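Local coordinates for protein beta-agarase B (Zobellia galactanivorans, PDB 4ATF) that cleaves the beta-1,4-linkages between galactose and 3,6-anhydrogalactose in agarose at random, with retention of the anomeric configuration, at residues D13-I17 with F31-N37; F58-A62 with W129-D135; N121-A125 with T278-T282; D140-G146 with F160-I166. The protein carries 1 engineered substitution. Residue numbers count along the deposited sequence, not the author numbering.

Contact 1 (D13-I17 with F31-N37); sequences DWKDI and FQEISDN. With NA (sodium ion), chain I.
Trp14, with 106 Å² covered, is the residue to build first. It sits in a short turn near the N-terminus: residues 14-16 have helical phi/psi without regular helical bonding, Asp16 N bonds to Asp13 O at 2.9 Å, and Asp13 OD2 accepts from Lys15 N at 3.2 Å, an Asx turn. With chi1 p (69°), the indole reaches the segment 31-37 and is covered on both faces. On one face stands Phe31, the next most covered residue. Its chi1 is t, and the edge of the Phe31 ring meets the six-membered ring of Trp14 in a T-shaped pair, centroids 5.4 Å apart and planes at 88°; Trp14 CH2 lies 3.7 Å from Phe31 CZ. On the opposite face Asn37 CB makes a CH-pi contact, 3.5 Å from the centroid of the Trp14 six-membered ring. Lys15, its side chain extended, lays CD 3.8 Å from the Phe31 ring centroid, again CH-pi. CA atoms approach to 7.3 Å for Lys15 and Phe31 and 8.1 Å for Trp14 and Asn37. Between Phe31 and Asn37 the chain makes a type I beta turn, Gln32 to Ser35, with Ser35 OG 2.8 Å from Gln32 O. Asn37 O then binds sodium at 2.3 Å, in a site completed by water, Glu39, Gly81 and Asp297. The N-terminal turn thus packs through an indole held between Phe31 and Asn37, beside the metal site at the margin of the GH16 beta-sandwich.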
# COMPACT_ATOMS: atom_id res chain seq x y z
N ASP A 13 -6.53 -20.46 -12.04
CA ASP A 13 -7.26 -19.17 -12.32
C ASP A 13 -7.43 -18.27 -11.09
O ASP A 13 -7.89 -18.69 -10.02
CB ASP A 13 -8.65 -19.41 -12.92
CG ASP A 13 -9.33 -18.10 -13.42
OD1 ASP A 13 -9.08 -17.62 -14.52
OD2 ASP A 13 -10.12 -17.50 -12.71
N TRP A 14 -7.09 -17.00 -11.27
CA TRP A 14 -7.01 -16.05 -10.14
C TRP A 14 -8.30 -15.97 -9.32
O TRP A 14 -8.22 -15.86 -8.10
CB TRP A 14 -6.64 -14.64 -10.62
CG TRP A 14 -7.71 -13.90 -11.44
CD1 TRP A 14 -8.32 -14.34 -12.59
CD2 TRP A 14 -8.22 -12.60 -11.19
NE1 TRP A 14 -9.21 -13.38 -13.06
CE2 TRP A 14 -9.17 -12.30 -12.22
CE3 TRP A 14 -7.95 -11.62 -10.21
CZ2 TRP A 14 -9.86 -11.07 -12.29
CZ3 TRP A 14 -8.66 -10.40 -10.27
CH2 TRP A 14 -9.60 -10.13 -11.33
N LYS A 15 -9.46 -16.00 -9.96
CA LYS A 15 -10.75 -15.87 -9.23
C LYS A 15 -11.02 -17.11 -8.35
O LYS A 15 -11.70 -16.99 -7.32
CB LYS A 15 -11.96 -15.67 -10.19
CG LYS A 15 -11.95 -14.39 -11.02
CD LYS A 15 -13.24 -14.24 -11.78
CE LYS A 15 -12.99 -13.42 -13.03
NZ LYS A 15 -14.24 -12.92 -13.68
N ASP A 16 -10.47 -18.25 -8.73
CA ASP A 16 -10.69 -19.51 -8.04
C ASP A 16 -9.71 -19.80 -6.89
O ASP A 16 -9.92 -20.74 -6.16
CB ASP A 16 -10.50 -20.65 -9.05
CG ASP A 16 -11.52 -20.65 -10.18
OD1 ASP A 16 -12.59 -19.99 -9.99
OD2 ASP A 16 -11.24 -21.33 -11.24
N ILE A 17 -8.61 -19.05 -6.75
CA ILE A 17 -7.65 -19.36 -5.70
C ILE A 17 -8.42 -19.24 -4.38
O ILE A 17 -9.11 -18.24 -4.17
CB ILE A 17 -6.43 -18.38 -5.72
CG1 ILE A 17 -5.62 -18.54 -7.01
CG2 ILE A 17 -5.51 -18.66 -4.51
CD1 ILE A 17 -4.60 -17.45 -7.26
N PHE A 31 -16.99 -12.77 -5.25
CA PHE A 31 -16.04 -11.98 -6.08
C PHE A 31 -16.71 -10.66 -6.52
O PHE A 31 -17.87 -10.67 -7.01
CB PHE A 31 -15.68 -12.84 -7.29
CG PHE A 31 -14.75 -12.15 -8.29
CD1 PHE A 31 -13.37 -12.07 -8.07
CD2 PHE A 31 -15.28 -11.59 -9.45
CE1 PHE A 31 -12.50 -11.43 -8.98
CE2 PHE A 31 -14.38 -10.91 -10.42
CZ PHE A 31 -13.01 -10.87 -10.15
N GLN A 32 -16.00 -9.57 -6.34
CA GLN A 32 -16.44 -8.22 -6.67
C GLN A 32 -15.88 -7.85 -8.02
O GLN A 32 -14.70 -8.06 -8.30
CB GLN A 32 -16.02 -7.19 -5.58
CG GLN A 32 -16.59 -7.54 -4.16
CD GLN A 32 -18.11 -7.63 -4.12
OE1 GLN A 32 -18.77 -6.64 -4.23
NE2 GLN A 32 -18.65 -8.84 -3.89
N GLU A 33 -16.74 -7.30 -8.86
CA GLU A 33 -16.39 -6.99 -10.25
C GLU A 33 -15.45 -5.79 -10.34
O GLU A 33 -14.82 -5.58 -11.36
CB GLU A 33 -17.65 -6.79 -11.11
CG GLU A 33 -18.44 -8.11 -11.39
CD GLU A 33 -17.68 -9.13 -12.22
OE1 GLU A 33 -16.78 -8.76 -13.00
OE2 GLU A 33 -17.96 -10.34 -12.05
N ILE A 34 -15.29 -5.06 -9.26
CA ILE A 34 -14.19 -4.05 -9.24
C ILE A 34 -12.74 -4.61 -9.17
O ILE A 34 -11.76 -3.86 -9.36
CB ILE A 34 -14.44 -3.01 -8.16
CG1 ILE A 34 -14.52 -3.71 -6.78
CG2 ILE A 34 -15.76 -2.18 -8.54
CD1 ILE A 34 -14.38 -2.72 -5.59
N SER A 35 -12.60 -5.91 -8.96
CA SER A 35 -11.29 -6.57 -9.03
C SER A 35 -10.71 -6.33 -10.42
O SER A 35 -11.46 -6.12 -11.38
CB SER A 35 -11.47 -8.08 -8.83
OG SER A 35 -12.04 -8.35 -7.53
N ASP A 36 -9.41 -6.43 -10.58
CA ASP A 36 -8.84 -6.23 -11.91
C ASP A 36 -7.62 -7.17 -12.06
O ASP A 36 -6.75 -7.21 -11.18
CB ASP A 36 -8.42 -4.74 -12.09
CG ASP A 36 -8.18 -4.34 -13.58
OD1 ASP A 36 -8.06 -5.21 -14.48
OD2 ASP A 36 -8.08 -3.12 -13.83
N ASN A 37 -7.58 -7.91 -13.17
CA ASN A 37 -6.39 -8.73 -13.50
C ASN A 37 -5.49 -8.12 -14.59
O ASN A 37 -4.51 -8.77 -15.03
CB ASN A 37 -6.71 -10.21 -13.77
CG ASN A 37 -7.51 -10.42 -15.03
OD1 ASN A 37 -8.16 -9.52 -15.52
ND2 ASN A 37 -7.46 -11.64 -15.56
NA NA I . -2.55 -9.87 -14.70
O HOH W 1 -3.45 -12.02 -15.23

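Contact 2 (F58-A62 with W129-D135); sequences FYHNA and WLLSADD. With GAL (beta-D-galactopyranose), chain E; GAL (beta-D-galactopyranose), chain B; AAL (3,6-anhydro-alpha-L-galactopyranose), chain C; AAL (3,6-anhydro-alpha-L-galactopyranose), chain D.
This is a polar, substrate-binding contact in the cleft of the GH16 jelly-roll beta-sandwich, between the loop 58-62 and the end of strand 125-132 with the turn that follows. Trp129 to Leu131 are extended; Ser132 to Asp135 form a type I beta turn closed by Asp135 N to Ser132 O at 3.0 Å, and Asp135 has positive phi (65°). The nearest CA atoms are those of His60 and Ala133, 7.9 Å apart. His60, chi1 p, points its ring across the gap and has the largest covered area here (71 Å²): NE2 donates to Asp135 OD1 at 2.7 Å, while ND1 bonds to Asp256 of the adjoining strand. Both ring nitrogens are thereby tied to carboxylates, and His60 NE2 also lies 3.5 Å from Leu131 CD2. Tyr59, chi1 t, brings CE1 to 4.0 Å from both Trp129 CH2 and Leu131 CD2, lining the cleft beneath the sugars, and Trp129 touches Glu138, the nucleophile by similarity. The two segments converge on O2 of the galactose of chain B. Asn61 OD1 accepts from Trp63 N, and its ND2 donates to this O2 at 3.2 Å; Tyr59 OH donates to it at 2.8 Å, and O2 in turn donates to Asp135 OD2 at 2.5 Å.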
# COMPACT_ATOMS: atom_id res chain seq x y z
N PHE A 58 -4.08 8.89 -10.81
CA PHE A 58 -3.44 9.84 -9.89
C PHE A 58 -3.81 9.49 -8.47
O PHE A 58 -4.64 8.59 -8.25
CB PHE A 58 -3.79 11.32 -10.22
CG PHE A 58 -2.71 12.30 -9.75
CD1 PHE A 58 -1.49 12.37 -10.40
CD2 PHE A 58 -2.90 13.10 -8.60
CE1 PHE A 58 -0.43 13.24 -9.98
CE2 PHE A 58 -1.86 13.97 -8.15
CZ PHE A 58 -0.61 14.03 -8.85
N TYR A 59 -3.19 10.18 -7.53
CA TYR A 59 -3.63 10.18 -6.12
C TYR A 59 -5.04 10.79 -5.99
O TYR A 59 -5.55 11.33 -6.94
CB TYR A 59 -2.60 10.93 -5.29
CG TYR A 59 -2.87 11.00 -3.80
CD1 TYR A 59 -2.74 9.84 -2.97
CD2 TYR A 59 -3.11 12.25 -3.18
CE1 TYR A 59 -2.93 9.94 -1.53
CE2 TYR A 59 -3.32 12.33 -1.75
CZ TYR A 59 -3.22 11.18 -0.96
OH TYR A 59 -3.43 11.29 0.42
N HIS A 60 -5.70 10.66 -4.83
CA HIS A 60 -7.12 11.02 -4.80
C HIS A 60 -7.38 12.52 -4.61
O HIS A 60 -8.51 12.93 -4.55
CB HIS A 60 -7.96 10.12 -3.89
CG HIS A 60 -7.77 10.33 -2.41
ND1 HIS A 60 -8.52 9.64 -1.47
CD2 HIS A 60 -6.91 11.12 -1.70
CE1 HIS A 60 -8.14 10.01 -0.25
NE2 HIS A 60 -7.17 10.91 -0.36
N ASN A 61 -6.32 13.34 -4.53
CA ASN A 61 -6.47 14.78 -4.63
C ASN A 61 -5.20 15.27 -5.29
O ASN A 61 -4.39 14.45 -5.70
CB ASN A 61 -6.69 15.45 -3.24
CG ASN A 61 -5.56 15.15 -2.25
OD1 ASN A 61 -4.38 15.34 -2.55
ND2 ASN A 61 -5.92 14.69 -1.04
N ALA A 62 -5.00 16.58 -5.38
CA ALA A 62 -3.86 17.12 -6.16
C ALA A 62 -2.52 16.98 -5.50
O ALA A 62 -1.50 17.26 -6.14
CB ALA A 62 -4.10 18.62 -6.52
N TRP A 129 -2.52 0.08 -0.75
CA TRP A 129 -3.11 0.56 0.50
C TRP A 129 -4.54 1.07 0.34
O TRP A 129 -5.02 1.23 -0.83
CB TRP A 129 -2.16 1.58 1.17
CG TRP A 129 -1.69 2.74 0.37
CD1 TRP A 129 -1.00 2.73 -0.84
CD2 TRP A 129 -1.86 4.12 0.72
NE1 TRP A 129 -0.72 4.03 -1.23
CE2 TRP A 129 -1.23 4.90 -0.28
CE3 TRP A 129 -2.46 4.78 1.84
CZ2 TRP A 129 -1.21 6.31 -0.24
CZ3 TRP A 129 -2.41 6.19 1.90
CH2 TRP A 129 -1.79 6.94 0.85
N LEU A 130 -5.24 1.31 1.47
CA LEU A 130 -6.64 1.79 1.48
C LEU A 130 -6.65 3.10 2.25
O LEU A 130 -5.96 3.20 3.31
CB LEU A 130 -7.57 0.82 2.24
CG LEU A 130 -7.48 -0.63 1.71
CD1 LEU A 130 -8.42 -1.51 2.61
CD2 LEU A 130 -7.85 -0.74 0.21
N LEU A 131 -7.40 4.10 1.79
CA LEU A 131 -7.35 5.44 2.49
C LEU A 131 -8.75 6.04 2.43
O LEU A 131 -9.33 6.09 1.32
CB LEU A 131 -6.36 6.39 1.78
CG LEU A 131 -6.21 7.79 2.36
CD1 LEU A 131 -5.59 7.62 3.76
CD2 LEU A 131 -5.27 8.64 1.45
N SER A 132 -9.33 6.46 3.58
CA SER A 132 -10.65 7.08 3.54
C SER A 132 -10.63 8.42 2.76
O SER A 132 -9.58 9.06 2.63
CB SER A 132 -11.20 7.30 4.99
OG SER A 132 -10.35 8.25 5.68
N ALA A 133 -11.81 8.84 2.27
CA ALA A 133 -11.91 10.05 1.45
C ALA A 133 -11.35 11.29 2.22
O ALA A 133 -10.74 12.22 1.61
CB ALA A 133 -13.41 10.25 1.00
N ASP A 134 -11.55 11.29 3.56
CA ASP A 134 -11.16 12.47 4.35
C ASP A 134 -9.76 12.35 4.92
O ASP A 134 -9.38 13.22 5.72
CB ASP A 134 -12.22 12.79 5.42
CG ASP A 134 -12.23 11.73 6.57
OD1 ASP A 134 -11.39 10.77 6.56
OD2 ASP A 134 -13.11 11.87 7.46
N ASP A 135 -8.99 11.33 4.49
CA ASP A 135 -7.55 11.14 4.85
C ASP A 135 -7.34 10.84 6.36
O ASP A 135 -6.26 11.04 6.88
CB ASP A 135 -6.72 12.37 4.46
CG ASP A 135 -6.57 12.52 2.91
OD1 ASP A 135 -6.67 11.49 2.22
OD2 ASP A 135 -6.36 13.64 2.41
C1 GAL E . 1.41 4.71 4.82
C2 GAL E . 1.41 6.22 5.01
C3 GAL E . 0.78 7.05 3.89
C4 GAL E . 1.51 6.63 2.59
C5 GAL E . 1.48 5.08 2.47
C6 GAL E . 2.08 4.55 1.15
O2 GAL E . 0.62 6.42 6.15
O3 GAL E . 1.05 8.41 4.25
O4 GAL E . 2.84 7.05 2.70
O5 GAL E . 2.02 4.36 3.59
O6 GAL E . 1.88 3.14 1.20
C1 GAL B . -1.85 13.86 2.50
C2 GAL B . -3.16 14.61 2.19
C3 GAL B . -2.85 15.98 1.55
C4 GAL B . -1.83 16.77 2.40
C5 GAL B . -0.59 15.90 2.71
C6 GAL B . 0.32 16.79 3.53
O2 GAL B . -4.07 13.84 1.38
O3 GAL B . -4.05 16.72 1.55
O4 GAL B . -2.41 17.01 3.67
O5 GAL B . -1.00 14.66 3.37
O6 GAL B . 1.44 15.97 3.60
C1 AAL C . -4.27 17.52 0.41
C2 AAL C . -5.80 17.88 0.38
C3 AAL C . -6.01 19.00 -0.65
C4 AAL C . -5.16 20.18 -0.32
C5 AAL C . -3.77 19.68 -0.63
C6 AAL C . -4.08 19.21 -2.06
O2 AAL C . -6.27 18.35 1.65
O3 AAL C . -5.41 18.60 -1.91
O4 AAL C . -5.46 21.41 -0.91
O5 AAL C . -3.36 18.69 0.34
C1 AAL D . -0.13 9.21 4.50
C2 AAL D . 0.35 10.58 5.07
C3 AAL D . -0.81 11.61 4.89
C4 AAL D . -1.35 11.76 3.51
C5 AAL D . -1.89 10.37 3.25
C6 AAL D . -2.77 10.23 4.52
O2 AAL D . 1.51 11.01 4.36
O3 AAL D . -2.04 11.06 5.49
O4 AAL D . -2.31 12.74 3.23
O5 AAL D . -0.87 9.33 3.21
O HOH W 2 -8.69 14.42 -0.08

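Contact 3 (N121-A125 with T278-T282); sequences NSTLA and TYTPT
In the GH16 beta-sandwich the connection from strand 111-118 to strand 125-132 meets the loop leading into helix 283-286, and the two irregular segments pack side by side, closest at Thr123 and Thr280 with CA atoms 5.4 Å apart. The first segment enters at Asn121, whose side chain bonds to Asp148 rather than across. Ser122 is extended, chi1 t; its OG accepts from Leu124 N at 3.1 Å, an ST turn that bends the chain, and pairs with Asn292 beyond. This OG also lies 4.1 Å from Pro281 CG. Thr123, at phi/psi -83/-9, contributes the most area (73 Å²) and points at the other segment. Its CG2 lies 4.2 Å from Tyr279 CB, while its O is held by Arg267. Leu124, chi1 m and chi2 t, returns to extended geometry and sets CG 3.6 Å from Pro281 CG, an apolar contact. Ala125 starts the strand and pairs with Glu262, a substrate-binding residue. Across the gap Tyr279, chi1 m, sends its ring away from the contact into the glycan pocket, edge-to-face with His157, so the backbone beneath a pocket residue rests on Thr123. The fit is mainly one of shape: Pro281 N has no hydrogen to give, and Thr123 OG1 (chi1 p) packs 3.1 Å from that nitrogen and 3.3 Å from Pro281 CD.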
# COMPACT_ATOMS: atom_id res chain seq x y z
N ASN A 121 13.18 -3.93 -6.74
CA ASN A 121 14.56 -3.95 -6.26
C ASN A 121 15.06 -2.48 -6.20
O ASN A 121 15.97 -2.10 -6.94
CB ASN A 121 15.42 -4.77 -7.23
CG ASN A 121 16.83 -5.00 -6.71
OD1 ASN A 121 17.17 -4.67 -5.56
ND2 ASN A 121 17.68 -5.54 -7.56
N SER A 122 14.41 -1.68 -5.35
CA SER A 122 14.68 -0.26 -5.18
C SER A 122 14.55 0.19 -3.71
O SER A 122 13.85 -0.49 -2.86
CB SER A 122 13.60 0.49 -6.01
OG SER A 122 13.76 1.92 -5.94
N THR A 123 15.11 1.38 -3.39
CA THR A 123 14.94 1.90 -2.03
C THR A 123 13.62 2.61 -1.93
O THR A 123 13.16 2.90 -0.82
CB THR A 123 16.08 2.94 -1.63
OG1 THR A 123 16.26 3.89 -2.69
CG2 THR A 123 17.42 2.18 -1.40
N LEU A 124 12.96 2.80 -3.07
CA LEU A 124 11.61 3.40 -3.04
C LEU A 124 10.60 2.41 -2.49
O LEU A 124 10.83 1.20 -2.61
CB LEU A 124 11.15 3.71 -4.47
CG LEU A 124 11.93 4.85 -5.17
CD1 LEU A 124 11.29 4.95 -6.60
CD2 LEU A 124 11.91 6.14 -4.44
N ALA A 125 9.53 2.90 -1.87
CA ALA A 125 8.43 2.03 -1.39
C ALA A 125 7.58 1.48 -2.52
O ALA A 125 7.32 2.22 -3.48
CB ALA A 125 7.50 2.79 -0.34
N THR A 278 20.50 7.22 4.90
CA THR A 278 19.79 7.88 3.78
C THR A 278 19.57 6.90 2.64
O THR A 278 20.53 6.42 2.02
CB THR A 278 20.57 9.12 3.27
OG1 THR A 278 20.70 10.02 4.35
CG2 THR A 278 19.82 9.81 2.15
N TYR A 279 18.32 6.54 2.44
CA TYR A 279 17.96 5.44 1.47
C TYR A 279 17.03 5.99 0.38
O TYR A 279 15.79 6.04 0.54
CB TYR A 279 17.23 4.29 2.17
CG TYR A 279 17.99 3.70 3.35
CD1 TYR A 279 19.11 2.86 3.13
CD2 TYR A 279 17.56 3.90 4.69
CE1 TYR A 279 19.81 2.28 4.19
CE2 TYR A 279 18.25 3.30 5.78
CZ TYR A 279 19.38 2.49 5.50
OH TYR A 279 20.13 1.86 6.51
N THR A 280 17.64 6.36 -0.74
CA THR A 280 16.85 6.91 -1.85
C THR A 280 17.68 6.66 -3.15
O THR A 280 18.92 6.60 -3.07
CB THR A 280 16.58 8.45 -1.60
OG1 THR A 280 15.67 8.97 -2.59
CG2 THR A 280 17.94 9.24 -1.59
N PRO A 281 17.01 6.46 -4.31
CA PRO A 281 17.78 6.07 -5.51
C PRO A 281 18.77 7.15 -5.95
O PRO A 281 18.47 8.35 -5.89
CB PRO A 281 16.71 5.89 -6.59
CG PRO A 281 15.42 5.66 -5.85
CD PRO A 281 15.55 6.48 -4.56
N THR A 282 19.96 6.74 -6.32
CA THR A 282 20.91 7.66 -6.98
C THR A 282 20.57 7.67 -8.49
O THR A 282 19.78 6.82 -8.95
CB THR A 282 22.37 7.14 -6.83
OG1 THR A 282 22.44 5.86 -7.46
CG2 THR A 282 22.79 6.99 -5.31

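Contact 4 (D140-G146 with F160-I166); sequences DILDAYG and FSKKVHI. Engineered in segment 140-146: Asp143 (natural residue Glu).
Direct and water-mediated bonds share the pairing of strand 137-145 with the start of strand 164-172. The strands run antiparallel, CA atoms 5.2 Å apart at Asp143 and His165 and 4.8 Å at Ala144 and Val164. His165 N donates to Asp143 O at 2.8 Å. The return bond is replaced by water 3, which accepts from Asp143 N at 2.8 Å and donates to His165 O at 2.4 Å. Water 4 similarly takes Tyr145 N at 2.9 Å and gives to Lys163 O at 2.8 Å; water 5 donates to both Gly146 O and Ser161 O at 2.8 Å. A classic beta bulge sets Ile141 and Leu142 opposite Val128 on the neighbouring strand, the bulged beta-strand of a GH16 catalytic site. Here Asp143 is an engineered substitution for Glu at the position assigned as proton donor by similarity. As deposited, Asp143 (chi1 t) accepts through OD2 from His165 ND1 at 2.9 Å, and the His165 ring stacks on Trp187 beside the sugars. On the other side of the strand Val164 CG1 packs 3.8 Å from Ala144 CB and 4.1 Å from Leu142 CD1. Tyr145 CB meets Phe160 CB at 4.1 Å; Tyr145 OH is satisfied by Gln264.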
# COMPACT_ATOMS: atom_id res chain seq x y z
N ASP A 140 -2.66 -0.44 5.37
CA ASP A 140 -1.67 -0.94 4.40
C ASP A 140 -1.95 -2.37 3.95
O ASP A 140 -2.36 -3.20 4.76
CB ASP A 140 -0.34 -1.09 5.05
CG ASP A 140 0.22 0.17 5.53
OD1 ASP A 140 -0.19 1.30 5.17
OD2 ASP A 140 1.11 -0.05 6.38
N ILE A 141 -1.82 -2.72 2.69
CA ILE A 141 -1.92 -4.14 2.39
C ILE A 141 -0.48 -4.61 2.09
O ILE A 141 0.04 -5.65 2.62
CB ILE A 141 -2.91 -4.38 1.23
CG1 ILE A 141 -4.33 -3.95 1.67
CG2 ILE A 141 -2.90 -5.86 0.73
CD1 ILE A 141 -5.27 -3.73 0.48
N LEU A 142 0.23 -3.76 1.35
CA LEU A 142 1.67 -4.06 1.06
C LEU A 142 2.42 -2.71 1.25
O LEU A 142 2.00 -1.67 0.70
CB LEU A 142 1.86 -4.48 -0.40
CG LEU A 142 3.31 -4.61 -0.95
CD1 LEU A 142 4.16 -5.62 -0.13
CD2 LEU A 142 3.28 -5.05 -2.50
N ASP A 143 3.50 -2.72 1.99
CA ASP A 143 4.33 -1.52 2.09
C ASP A 143 5.75 -2.07 2.30
O ASP A 143 6.07 -2.66 3.37
CB ASP A 143 3.86 -0.60 3.26
CG ASP A 143 4.91 0.53 3.60
OD1 ASP A 143 5.56 1.15 2.76
OD2 ASP A 143 5.06 0.86 4.76
N ALA A 144 6.57 -2.02 1.25
CA ALA A 144 7.89 -2.72 1.29
C ALA A 144 8.93 -1.94 0.53
O ALA A 144 8.61 -1.33 -0.50
CB ALA A 144 7.75 -4.20 0.65
N TYR A 145 10.17 -1.99 1.03
CA TYR A 145 11.35 -1.31 0.47
C TYR A 145 12.23 -2.46 0.01
O TYR A 145 12.98 -3.03 0.80
CB TYR A 145 12.03 -0.44 1.57
CG TYR A 145 11.03 0.50 2.22
CD1 TYR A 145 10.26 0.07 3.31
CD2 TYR A 145 10.76 1.79 1.70
CE1 TYR A 145 9.30 0.89 3.90
CE2 TYR A 145 9.77 2.64 2.34
CZ TYR A 145 9.06 2.17 3.42
OH TYR A 145 8.06 2.93 4.06
N GLY A 146 12.15 -2.85 -1.27
CA GLY A 146 12.75 -4.13 -1.67
C GLY A 146 14.24 -4.26 -2.01
O GLY A 146 14.70 -5.39 -2.21
N PHE A 160 15.88 -4.25 5.10
CA PHE A 160 14.60 -3.99 4.44
C PHE A 160 14.14 -4.99 3.37
O PHE A 160 12.90 -5.24 3.24
CB PHE A 160 14.66 -2.58 3.84
CG PHE A 160 14.67 -1.51 4.90
CD1 PHE A 160 13.50 -1.24 5.63
CD2 PHE A 160 15.85 -0.83 5.24
CE1 PHE A 160 13.50 -0.21 6.65
CE2 PHE A 160 15.86 0.18 6.28
CZ PHE A 160 14.67 0.49 6.96
N SER A 161 15.08 -5.54 2.60
CA SER A 161 14.68 -6.39 1.42
C SER A 161 13.93 -7.66 1.92
O SER A 161 13.19 -8.29 1.15
CB SER A 161 15.90 -6.83 0.61
OG SER A 161 16.55 -7.86 1.28
N LYS A 162 14.14 -8.02 3.20
CA LYS A 162 13.52 -9.23 3.77
C LYS A 162 12.27 -8.89 4.61
O LYS A 162 11.73 -9.74 5.26
CB LYS A 162 14.52 -10.05 4.56
CG LYS A 162 15.68 -10.62 3.62
CD LYS A 162 16.74 -11.36 4.45
CE LYS A 162 17.67 -12.04 3.48
NZ LYS A 162 18.90 -12.50 4.12
N LYS A 163 11.82 -7.64 4.62
CA LYS A 163 10.67 -7.21 5.52
C LYS A 163 9.51 -6.64 4.72
O LYS A 163 9.72 -5.94 3.72
CB LYS A 163 11.08 -6.12 6.55
CG LYS A 163 12.07 -6.62 7.66
CD LYS A 163 12.35 -5.50 8.66
CE LYS A 163 13.25 -6.00 9.79
NZ LYS A 163 14.51 -6.69 9.32
N VAL A 164 8.27 -6.97 5.10
CA VAL A 164 7.14 -6.19 4.58
C VAL A 164 6.41 -5.56 5.76
O VAL A 164 6.22 -6.22 6.78
CB VAL A 164 6.17 -6.97 3.68
CG1 VAL A 164 6.86 -7.44 2.43
CG2 VAL A 164 5.47 -8.10 4.44
N HIS A 165 6.06 -4.27 5.62
CA HIS A 165 5.46 -3.52 6.70
C HIS A 165 3.96 -3.69 6.59
O HIS A 165 3.39 -3.37 5.58
CB HIS A 165 5.82 -2.08 6.53
CG HIS A 165 5.39 -1.23 7.68
ND1 HIS A 165 4.87 0.02 7.51
CD2 HIS A 165 5.38 -1.49 9.01
CE1 HIS A 165 4.56 0.52 8.70
NE2 HIS A 165 4.88 -0.37 9.63
N ILE A 166 3.33 -4.25 7.60
CA ILE A 166 1.89 -4.50 7.55
C ILE A 166 1.24 -3.72 8.66
O ILE A 166 1.31 -4.12 9.79
CB ILE A 166 1.53 -6.05 7.60
CG1 ILE A 166 2.47 -6.81 8.56
CG2 ILE A 166 1.66 -6.65 6.16
CD1 ILE A 166 2.07 -8.30 8.78
O HOH W 3 3.24 -4.89 3.67
O HOH W 4 10.78 -3.34 3.58
O HOH W 5 12.99 -7.43 -1.46

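In the fold
Contacts 2, 3 and 4 are buried, whereas contact 1 is only partly so, near the sodium ion and about 23 Å centre to centre from contacts 2 and 4. Contacts 2 and 4 use neighbouring strands, 125-132 and 137-145, and touch through Leu130 and Ile141: one binds galactose through a tyrosine, an asparagine and a histidine-held aspartate, the other joins strands through backbone and water and also lines the glycan pocket. Contact 3 includes the start of strand 125-132, encloses contact 4 in sequence, and packs on it through Ala125 and Tyr145. Across their segments, contacts 1 and 3 rely on packing, aromatic in the first and proline-centred in the second, whereas contacts 2 and 4 each carry a histidine-carboxylate bond within the cleft.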